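Local structure of endonuclease V isoform X2 (Ciona intestinalis, 6OZI) at residues 22-32 against 205-216; 43-54 against 236-244. The protein probably cleaves nucleic acid strands near inosine, the product of adenosine deamination, in a metal-ion-dependent reaction. The protein carries 1 engineered substitution. All blocks are in the same frame, centred on the assembly; numbering follows the deposited sequence.

Overall arrangement
Both contacts reach the same mixed sheet of an endonuclease V fold related to RNase H, on opposite sides of the centre of the chain. Their centres are about 33 Å apart and their nearest atoms about 17 Å apart. Contact 1 ties the loop after helix 6-19 to the end of strand 200-206 and the start of helix 210-219. Contact 2 packs the next helix, 227-243, on strands 37-45 and 52-61. The bound DNA touches contact 2 directly, while the nearest atoms of contact 1 stay about 9 Å from it. The side chain of Glu239 in contact 2 lies about 7 Å from a potassium ion.

Contact 1 of 2, residues 22-32 against 205-216; sequences KIIRSDGDFSL and GHKCSLETAAKI
The N-terminal cap of helix 210-219 is where Asp27 meets Ser209 and Thr212. Asp27 OD1 accepts from Ser209 N at 2.8 Å, nearly straight (173°) and close to the line of its own C-O bond. Asp27 OD2 takes the Thr212 hydroxyl, OG1, at a short 2.5 Å on its syn side, slightly out of the carboxylate plane. The partly positive N-terminus of the helix would probably favour the charged form of this carboxylate. With an alanine in place of Asp27, Ser209 N and the Thr212 hydroxyl are likely to lose their acceptor, and the loop its hold on the helix start. Ser209 is the N-cap: its OG accepts from Thr212 N at 3.1 Å. With Thr212 CG2 anti to the backbone N (OG1 at chi1 -57°), the methyl reaches Phe30 CE2 at 3.8 Å. Ile216 CD1 comes to the edge of the same ring, 3.9 Å from Phe30 CZ. Beside it Leu32 CD1 passes Ile216 CG1 at 3.6 Å, the two side chains running in opposite directions.

Upstream of the cap, strand 200-206 ends in a classic beta bulge, Gly205 and His206 both facing Thr140. The His206 ring lies under Lys207 CG on one face, and ND1 accepts from Ile24 N in the ring plane at 3.1 Å. Lys207 N returns a bond to Ile24 O at 2.7 Å. A water bridges Arg25 O to Leu210 N.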
# COMPACT_ATOMS: atom_id res chain seq x y z
N LYS A 22 -23.99 -21.68 22.34
CA LYS A 22 -24.84 -20.50 22.33
C LYS A 22 -24.89 -19.83 20.97
O LYS A 22 -25.73 -18.95 20.75
CB LYS A 22 -24.35 -19.49 23.38
CG LYS A 22 -24.26 -20.05 24.79
CD LYS A 22 -25.58 -20.63 25.24
CE LYS A 22 -25.48 -21.19 26.66
NZ LYS A 22 -24.34 -22.15 26.78
N ILE A 23 -24.01 -20.22 20.05
CA ILE A 23 -23.99 -19.59 18.73
C ILE A 23 -25.18 -20.09 17.93
O ILE A 23 -25.39 -21.30 17.79
CB ILE A 23 -22.67 -19.89 18.02
CG1 ILE A 23 -21.52 -19.25 18.80
CG2 ILE A 23 -22.69 -19.36 16.60
CD1 ILE A 23 -20.18 -19.90 18.54
N ILE A 24 -25.96 -19.16 17.38
CA ILE A 24 -27.17 -19.48 16.63
C ILE A 24 -26.88 -19.25 15.15
O ILE A 24 -26.49 -18.14 14.75
CB ILE A 24 -28.37 -18.66 17.10
CG1 ILE A 24 -28.72 -19.03 18.54
CG2 ILE A 24 -29.56 -18.90 16.19
CD1 ILE A 24 -29.83 -18.20 19.15
N ARG A 25 -27.05 -20.30 14.35
CA ARG A 25 -26.75 -20.26 12.92
C ARG A 25 -28.02 -20.36 12.08
O ARG A 25 -28.03 -20.95 11.00
CB ARG A 25 -25.77 -21.36 12.55
CG ARG A 25 -24.41 -21.10 13.14
CD ARG A 25 -23.45 -22.20 12.79
NE ARG A 25 -23.88 -23.49 13.33
CZ ARG A 25 -24.19 -24.54 12.57
NH1 ARG A 25 -24.10 -24.45 11.25
NH2 ARG A 25 -24.57 -25.67 13.14
N SER A 26 -29.10 -19.77 12.58
CA SER A 26 -30.36 -19.68 11.87
C SER A 26 -30.86 -18.24 11.92
O SER A 26 -30.38 -17.42 12.72
CB SER A 26 -31.41 -20.62 12.47
OG SER A 26 -30.98 -21.97 12.42
N ASP A 27 -31.82 -17.93 11.06
CA ASP A 27 -32.30 -16.56 10.93
C ASP A 27 -33.32 -16.17 12.00
O ASP A 27 -33.42 -14.99 12.34
CB ASP A 27 -32.90 -16.35 9.53
CG ASP A 27 -31.85 -16.37 8.43
OD1 ASP A 27 -30.65 -16.25 8.74
OD2 ASP A 27 -32.23 -16.50 7.25
N GLY A 28 -34.09 -17.12 12.51
CA GLY A 28 -35.19 -16.75 13.40
C GLY A 28 -36.19 -15.90 12.63
O GLY A 28 -36.55 -16.21 11.49
N ASP A 29 -36.63 -14.80 13.24
CA ASP A 29 -37.50 -13.86 12.55
C ASP A 29 -36.73 -12.79 11.78
O ASP A 29 -37.32 -11.80 11.35
CB ASP A 29 -38.50 -13.21 13.52
CG ASP A 29 -37.86 -12.75 14.80
OD1 ASP A 29 -36.78 -12.11 14.74
OD2 ASP A 29 -38.45 -13.02 15.88
N PHE A 30 -35.42 -12.96 11.61
CA PHE A 30 -34.60 -12.05 10.83
C PHE A 30 -34.61 -12.45 9.36
O PHE A 30 -34.71 -13.64 9.03
CB PHE A 30 -33.16 -12.03 11.37
CG PHE A 30 -32.18 -11.30 10.48
CD1 PHE A 30 -32.12 -9.91 10.49
CD2 PHE A 30 -31.30 -12.00 9.67
CE1 PHE A 30 -31.20 -9.24 9.68
CE2 PHE A 30 -30.38 -11.33 8.87
CZ PHE A 30 -30.34 -9.95 8.88
N SER A 31 -34.52 -11.45 8.49
CA SER A 31 -34.45 -11.69 7.06
C SER A 31 -33.68 -10.56 6.39
O SER A 31 -33.43 -9.51 6.99
CB SER A 31 -35.85 -11.84 6.45
OG SER A 31 -36.62 -10.67 6.65
N LEU A 32 -33.31 -10.78 5.13
CA LEU A 32 -32.57 -9.77 4.38
C LEU A 32 -33.36 -8.48 4.26
O LEU A 32 -32.77 -7.39 4.24
CB LEU A 32 -32.23 -10.31 2.99
CG LEU A 32 -31.35 -9.43 2.10
CD1 LEU A 32 -29.97 -9.29 2.68
CD2 LEU A 32 -31.28 -9.97 0.68
N GLY A 205 -21.93 -15.99 11.68
CA GLY A 205 -21.44 -15.48 12.95
C GLY A 205 -22.36 -15.85 14.09
O GLY A 205 -22.08 -16.77 14.86
N HIS A 206 -23.47 -15.14 14.20
CA HIS A 206 -24.44 -15.37 15.26
C HIS A 206 -25.75 -14.74 14.84
O HIS A 206 -25.76 -13.62 14.32
CB HIS A 206 -23.93 -14.78 16.58
CG HIS A 206 -24.88 -14.96 17.72
ND1 HIS A 206 -25.50 -16.15 17.99
CD2 HIS A 206 -25.29 -14.09 18.68
CE1 HIS A 206 -26.27 -16.01 19.06
NE2 HIS A 206 -26.16 -14.77 19.49
N LYS A 207 -26.86 -15.47 15.06
CA LYS A 207 -28.21 -15.01 14.74
C LYS A 207 -28.42 -14.83 13.23
O LYS A 207 -29.19 -13.97 12.79
CB LYS A 207 -28.53 -13.70 15.48
CG LYS A 207 -28.45 -13.83 17.00
CD LYS A 207 -28.80 -12.55 17.76
CE LYS A 207 -30.24 -12.16 17.70
NZ LYS A 207 -30.49 -11.04 18.66
N CYS A 208 -27.80 -15.69 12.42
CA CYS A 208 -27.87 -15.57 10.97
C CYS A 208 -27.42 -16.88 10.33
O CYS A 208 -26.40 -17.44 10.73
CB CYS A 208 -27.00 -14.41 10.48
SG CYS A 208 -27.19 -14.00 8.75
N SER A 209 -28.19 -17.37 9.35
CA SER A 209 -27.78 -18.58 8.65
C SER A 209 -26.63 -18.27 7.69
O SER A 209 -26.44 -17.13 7.26
CB SER A 209 -28.95 -19.19 7.88
OG SER A 209 -29.27 -18.42 6.73
N LEU A 210 -25.87 -19.31 7.35
CA LEU A 210 -24.78 -19.15 6.39
C LEU A 210 -25.29 -18.60 5.07
O LEU A 210 -24.63 -17.77 4.43
CB LEU A 210 -24.07 -20.49 6.19
CG LEU A 210 -23.01 -20.57 5.08
CD1 LEU A 210 -21.94 -19.49 5.23
CD2 LEU A 210 -22.38 -21.94 5.06
N GLU A 211 -26.50 -19.02 4.67
CA GLU A 211 -27.07 -18.60 3.39
C GLU A 211 -27.41 -17.12 3.39
O GLU A 211 -27.08 -16.38 2.44
CB GLU A 211 -28.32 -19.43 3.13
CG GLU A 211 -28.06 -20.93 2.93
CD GLU A 211 -27.82 -21.76 4.20
OE1 GLU A 211 -27.94 -21.23 5.33
OE2 GLU A 211 -27.54 -22.98 4.03
N THR A 212 -28.09 -16.66 4.44
CA THR A 212 -28.38 -15.24 4.57
C THR A 212 -27.09 -14.44 4.73
O THR A 212 -26.95 -13.36 4.15
CB THR A 212 -29.32 -15.01 5.76
OG1 THR A 212 -30.52 -15.77 5.57
CG2 THR A 212 -29.67 -13.53 5.87
N ALA A 213 -26.12 -14.99 5.47
CA ALA A 213 -24.82 -14.35 5.58
C ALA A 213 -24.22 -14.09 4.21
O ALA A 213 -23.78 -12.97 3.91
CB ALA A 213 -23.88 -15.20 6.43
N ALA A 214 -24.21 -15.11 3.35
CA ALA A 214 -23.65 -14.94 2.01
C ALA A 214 -24.42 -13.91 1.20
O ALA A 214 -23.81 -13.10 0.49
CB ALA A 214 -23.62 -16.28 1.27
N LYS A 215 -25.76 -13.90 1.31
CA LYS A 215 -26.52 -12.88 0.59
C LYS A 215 -26.15 -11.47 1.05
O LYS A 215 -26.05 -10.54 0.24
CB LYS A 215 -28.03 -13.09 0.77
CG LYS A 215 -28.73 -13.82 -0.36
CD LYS A 215 -29.94 -14.60 0.15
CE LYS A 215 -30.85 -15.04 -0.98
NZ LYS A 215 -30.07 -15.30 -2.22
N ILE A 216 -25.94 -11.29 2.36
CA ILE A 216 -25.59 -9.97 2.88
C ILE A 216 -24.19 -9.58 2.43
O ILE A 216 -23.94 -8.41 2.08
CB ILE A 216 -25.74 -9.96 4.41
CG1 ILE A 216 -27.20 -10.20 4.79
CG2 ILE A 216 -25.21 -8.66 5.00
CD1 ILE A 216 -27.46 -10.30 6.27
O HOH W 1 -26.13 -21.72 8.84
O HOH W 2 -32.26 -13.69 14.28

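Contact 2 of 2, residues 43-54 against 236-244; sequences VSYSKINHELAV and SRKELKKIE. With nucleotides of chain C; nucleotides of chain D.
Ser44 and Leu240 meet beside the phosphate of DA8 of chain C, where the C-terminal helix 227-243 packs on the hairpin of strands 37-45 and 52-61. Ser44 OG, anti to the backbone nitrogen (chi1 180°), donates to DA8 OP1; the bond is modelled very short, so its length is doubtful. Leu240 CD2 lies 3.2 Å from Tyr45 O. The next residues grip the DNA. Tyr45 OH donates to DT7 of chain C at O2, 2.8 Å away, while one face of its ring takes DA8 C5' near the rim. Lys47, extended beyond CG, brings NZ to 3.0 Å from OP1 of DC18 of chain D. Lys241 NZ bridges two anions, a DNA phosphate and Glu244 OE1, the latter at 2.7 Å.

Behind this layer the packing is mostly apolar. The axes of strand 43-45 and helix 236-243 run 29° apart. Leu240 CD1 sits 3.7 Å from Leu52 CG. Val54 CG2 and Ile243 CD1 meet tip to tip, also at 3.7 Å. Ser236 OG turns back to Asn233 O within its own helix.

The C-terminal residue closes the far end of the helix against the hairpin turn. Glu244 OE2 accepts from Ser46 OG, another very short modelled bond, and Ile48 CD1 lies against the carboxylate. In an ST motif, Ser46 OG itself accepts from Asn49 N at 3.3 Å and 163°.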
# COMPACT_ATOMS: atom_id res chain seq x y z
N VAL A 43 -9.45 -3.51 13.95
CA VAL A 43 -8.38 -3.03 14.82
C VAL A 43 -7.10 -2.93 14.01
O VAL A 43 -6.72 -3.88 13.31
CB VAL A 43 -8.17 -3.96 16.03
CG1 VAL A 43 -7.03 -3.47 16.87
CG2 VAL A 43 -9.43 -4.02 16.88
N SER A 44 -6.44 -1.78 14.09
CA SER A 44 -5.10 -1.56 13.58
C SER A 44 -4.14 -1.52 14.75
O SER A 44 -4.49 -1.09 15.85
CB SER A 44 -5.05 -0.24 12.80
OG SER A 44 -3.76 0.01 12.28
N TYR A 45 -2.90 -1.97 14.54
CA TYR A 45 -1.95 -1.99 15.64
C TYR A 45 -0.56 -1.59 15.15
O TYR A 45 -0.22 -1.75 13.98
CB TYR A 45 -1.91 -3.37 16.32
CG TYR A 45 -1.31 -4.47 15.47
CD1 TYR A 45 -2.09 -5.17 14.55
CD2 TYR A 45 0.03 -4.81 15.60
CE1 TYR A 45 -1.53 -6.18 13.78
CE2 TYR A 45 0.59 -5.82 14.84
CZ TYR A 45 -0.20 -6.50 13.93
OH TYR A 45 0.37 -7.50 13.17
N SER A 46 0.23 -1.04 16.08
CA SER A 46 1.58 -0.60 15.78
C SER A 46 2.59 -1.70 16.10
O SER A 46 2.50 -2.35 17.14
CB SER A 46 1.93 0.66 16.58
OG SER A 46 3.20 1.17 16.19
N LYS A 47 3.53 -1.91 15.18
CA LYS A 47 4.65 -2.80 15.45
C LYS A 47 5.82 -2.08 16.12
O LYS A 47 6.66 -2.74 16.74
CB LYS A 47 5.11 -3.46 14.15
CG LYS A 47 4.21 -4.61 13.73
CD LYS A 47 4.80 -5.44 12.61
CE LYS A 47 4.00 -6.71 12.39
NZ LYS A 47 4.70 -7.67 11.50
N ILE A 48 5.88 -0.75 15.99
CA ILE A 48 6.89 0.04 16.70
C ILE A 48 6.59 0.08 18.19
O ILE A 48 7.43 -0.31 19.02
CB ILE A 48 6.95 1.46 16.10
CG1 ILE A 48 6.84 1.40 14.58
CG2 ILE A 48 8.23 2.17 16.53
CD1 ILE A 48 6.60 2.74 13.91
N ASN A 49 5.41 0.58 18.56
CA ASN A 49 4.93 0.61 19.94
C ASN A 49 3.85 -0.46 20.08
O ASN A 49 2.71 -0.25 19.68
CB ASN A 49 4.36 1.98 20.30
CG ASN A 49 5.01 3.11 19.52
OD1 ASN A 49 6.05 3.63 19.91
ND2 ASN A 49 4.39 3.49 18.40
N HIS A 50 4.23 -1.61 20.66
CA HIS A 50 3.35 -2.77 20.68
C HIS A 50 2.03 -2.49 21.38
O HIS A 50 1.00 -3.06 21.01
CB HIS A 50 4.07 -3.95 21.34
CG HIS A 50 5.03 -4.65 20.44
ND1 HIS A 50 4.86 -5.97 20.06
CD2 HIS A 50 6.15 -4.22 19.82
CE1 HIS A 50 5.86 -6.32 19.26
NE2 HIS A 50 6.65 -5.27 19.10
N GLU A 51 2.04 -1.65 22.41
CA GLU A 51 0.81 -1.36 23.15
C GLU A 51 -0.19 -0.58 22.31
O GLU A 51 -1.40 -0.77 22.46
CB GLU A 51 1.16 -0.57 24.41
CG GLU A 51 1.53 0.89 24.14
CD GLU A 51 2.93 1.08 23.59
OE1 GLU A 51 3.66 0.08 23.39
OE2 GLU A 51 3.31 2.25 23.33
N LEU A 52 0.30 0.26 21.41
CA LEU A 52 -0.54 1.24 20.73
C LEU A 52 -1.41 0.57 19.66
O LEU A 52 -0.89 -0.10 18.76
CB LEU A 52 0.35 2.32 20.12
CG LEU A 52 -0.28 3.23 19.07
CD1 LEU A 52 -1.36 4.06 19.73
CD2 LEU A 52 0.78 4.12 18.45
N ALA A 53 -2.72 0.76 19.76
CA ALA A 53 -3.63 0.24 18.74
C ALA A 53 -4.79 1.21 18.58
O ALA A 53 -4.97 2.13 19.38
CB ALA A 53 -4.13 -1.16 19.10
N VAL A 54 -5.57 1.01 17.52
CA VAL A 54 -6.74 1.83 17.24
C VAL A 54 -7.86 0.91 16.76
O VAL A 54 -7.68 0.15 15.81
CB VAL A 54 -6.46 2.90 16.17
CG1 VAL A 54 -7.74 3.60 15.76
CG2 VAL A 54 -5.42 3.91 16.66
N SER A 236 -9.37 2.70 10.79
CA SER A 236 -8.53 2.29 11.92
C SER A 236 -7.05 2.46 11.58
O SER A 236 -6.28 3.02 12.38
CB SER A 236 -8.84 0.84 12.33
OG SER A 236 -8.45 -0.07 11.32
N ARG A 237 -6.65 2.02 10.38
CA ARG A 237 -5.24 2.10 9.99
C ARG A 237 -4.78 3.55 9.87
O ARG A 237 -3.70 3.92 10.35
CB ARG A 237 -5.01 1.41 8.65
CG ARG A 237 -3.55 1.45 8.21
CD ARG A 237 -3.35 1.02 6.75
NE ARG A 237 -4.00 -0.22 6.39
CZ ARG A 237 -5.01 -0.28 5.52
NH1 ARG A 237 -5.45 0.84 4.94
NH2 ARG A 237 -5.58 -1.44 5.21
N LYS A 238 -5.59 4.39 9.22
CA LYS A 238 -5.21 5.78 9.01
C LYS A 238 -5.03 6.50 10.33
O LYS A 238 -4.03 7.21 10.54
CB LYS A 238 -6.27 6.47 8.13
CG LYS A 238 -6.09 7.96 7.96
CD LYS A 238 -7.19 8.54 7.08
CE LYS A 238 -7.11 10.05 6.99
NZ LYS A 238 -8.12 10.61 6.03
N GLU A 239 -5.98 6.32 11.25
CA GLU A 239 -5.83 6.96 12.55
C GLU A 239 -4.60 6.43 13.28
O GLU A 239 -3.87 7.20 13.90
CB GLU A 239 -7.09 6.76 13.40
CG GLU A 239 -7.00 7.39 14.79
CD GLU A 239 -6.93 8.91 14.77
OE1 GLU A 239 -7.24 9.52 13.73
OE2 GLU A 239 -6.57 9.50 15.81
N LEU A 240 -4.32 5.13 13.16
CA LEU A 240 -3.11 4.61 13.82
C LEU A 240 -1.86 5.28 13.26
O LEU A 240 -0.98 5.70 14.03
CB LEU A 240 -3.02 3.09 13.66
CG LEU A 240 -1.70 2.57 14.25
CD1 LEU A 240 -1.80 2.39 15.76
CD2 LEU A 240 -1.28 1.29 13.60
N LYS A 241 -1.77 5.40 11.94
CA LYS A 241 -0.61 6.06 11.34
C LYS A 241 -0.51 7.52 11.73
O LYS A 241 0.60 8.07 11.78
CB LYS A 241 -0.64 5.93 9.82
CG LYS A 241 0.34 4.90 9.28
CD LYS A 241 -0.03 3.49 9.69
CE LYS A 241 1.05 2.51 9.26
NZ LYS A 241 2.35 2.77 9.96
N LYS A 242 -1.63 8.18 12.02
CA LYS A 242 -1.54 9.58 12.43
C LYS A 242 -0.89 9.73 13.80
O LYS A 242 -0.06 10.62 13.99
CB LYS A 242 -2.93 10.23 12.44
CG LYS A 242 -3.27 10.93 11.14
CD LYS A 242 -4.71 11.39 11.12
CE LYS A 242 -5.22 11.54 9.69
NZ LYS A 242 -6.66 11.95 9.65
N ILE A 243 -1.21 8.85 14.75
CA ILE A 243 -0.73 8.97 16.12
C ILE A 243 0.50 8.13 16.40
O ILE A 243 1.01 8.16 17.53
CB ILE A 243 -1.84 8.61 17.12
CG1 ILE A 243 -2.14 7.11 17.05
CG2 ILE A 243 -3.10 9.41 16.84
CD1 ILE A 243 -3.34 6.69 17.87
N GLU A 244 0.97 7.36 15.44
CA GLU A 244 2.09 6.46 15.68
C GLU A 244 3.36 7.26 15.94
O GLU A 244 3.60 8.30 15.32
CB GLU A 244 2.28 5.53 14.49
CG GLU A 244 3.22 4.36 14.74
CD GLU A 244 3.09 3.29 13.66
OE1 GLU A 244 2.67 3.64 12.53
OE2 GLU A 244 3.38 2.11 13.94
OXT GLU A 244 4.18 6.89 16.79
P DA C 8 -2.49 -2.71 10.26
OP1 DA C 8 -2.32 -1.56 11.17
OP2 DA C 8 -3.06 -2.48 8.91
O5' DA C 8 -1.07 -3.42 10.10
C5' DA C 8 -0.30 -3.74 11.26
C4' DA C 8 1.19 -3.78 10.96
O4' DA C 8 1.54 -5.04 10.33
C3' DA C 8 1.71 -2.70 10.03
O3' DA C 8 3.05 -2.42 10.36
C2' DA C 8 1.61 -3.36 8.65
C1' DA C 8 1.86 -4.83 8.97
N9 DA C 8 1.06 -5.76 8.19
C8 DA C 8 -0.28 -5.67 7.91
N7 DA C 8 -0.73 -6.68 7.20
C5 DA C 8 0.38 -7.48 7.00
C6 DA C 8 0.57 -8.70 6.31
N6 DA C 8 -0.41 -9.36 5.67
N1 DA C 8 1.81 -9.22 6.32
C2 DA C 8 2.79 -8.57 6.96
N3 DA C 8 2.73 -7.42 7.62
C4 DA C 8 1.49 -6.92 7.61
P DT C 7 -7.64 -7.43 9.10
OP1 DT C 7 -8.64 -6.35 9.00
OP2 DT C 7 -7.27 -8.19 7.89
O5' DT C 7 -6.29 -6.86 9.75
C5' DT C 7 -6.33 -6.02 10.90
C4' DT C 7 -4.92 -5.64 11.31
O4' DT C 7 -4.10 -6.85 11.36
C3' DT C 7 -4.21 -4.68 10.34
O3' DT C 7 -3.38 -3.79 11.05
C2' DT C 7 -3.39 -5.63 9.48
C1' DT C 7 -2.99 -6.70 10.49
N1 DT C 7 -2.67 -7.99 9.84
C2 DT C 7 -1.39 -8.48 9.93
O2 DT C 7 -0.51 -7.92 10.57
N3 DT C 7 -1.17 -9.66 9.27
C4 DT C 7 -2.08 -10.38 8.52
O4 DT C 7 -1.79 -11.43 7.95
C5 DT C 7 -3.41 -9.81 8.44
C7 DT C 7 -4.49 -10.50 7.66
C6 DT C 7 -3.64 -8.65 9.09
P DC D 18 6.82 -10.37 12.94
OP1 DC D 18 6.51 -9.03 13.48
OP2 DC D 18 8.20 -10.72 12.54
O5' DC D 18 6.32 -11.52 13.95
C5' DC D 18 4.97 -11.54 14.43
C4' DC D 18 4.66 -12.83 15.19
O4' DC D 18 3.94 -13.74 14.33
C3' DC D 18 5.89 -13.58 15.70
O3' DC D 18 6.02 -13.35 17.10
C2' DC D 18 5.61 -15.06 15.40
C1' DC D 18 4.51 -15.04 14.34
N1 DC D 18 4.99 -15.31 12.95
C2 DC D 18 4.07 -15.75 11.98
O2 DC D 18 2.89 -15.93 12.30
N3 DC D 18 4.52 -15.97 10.72
C4 DC D 18 5.80 -15.76 10.41
N4 DC D 18 6.19 -15.99 9.15
C5 DC D 18 6.74 -15.30 11.38
C6 DC D 18 6.29 -15.09 12.63
O HOH W 3 -7.20 -2.22 10.55
O HOH W 4 3.75 -0.43 13.09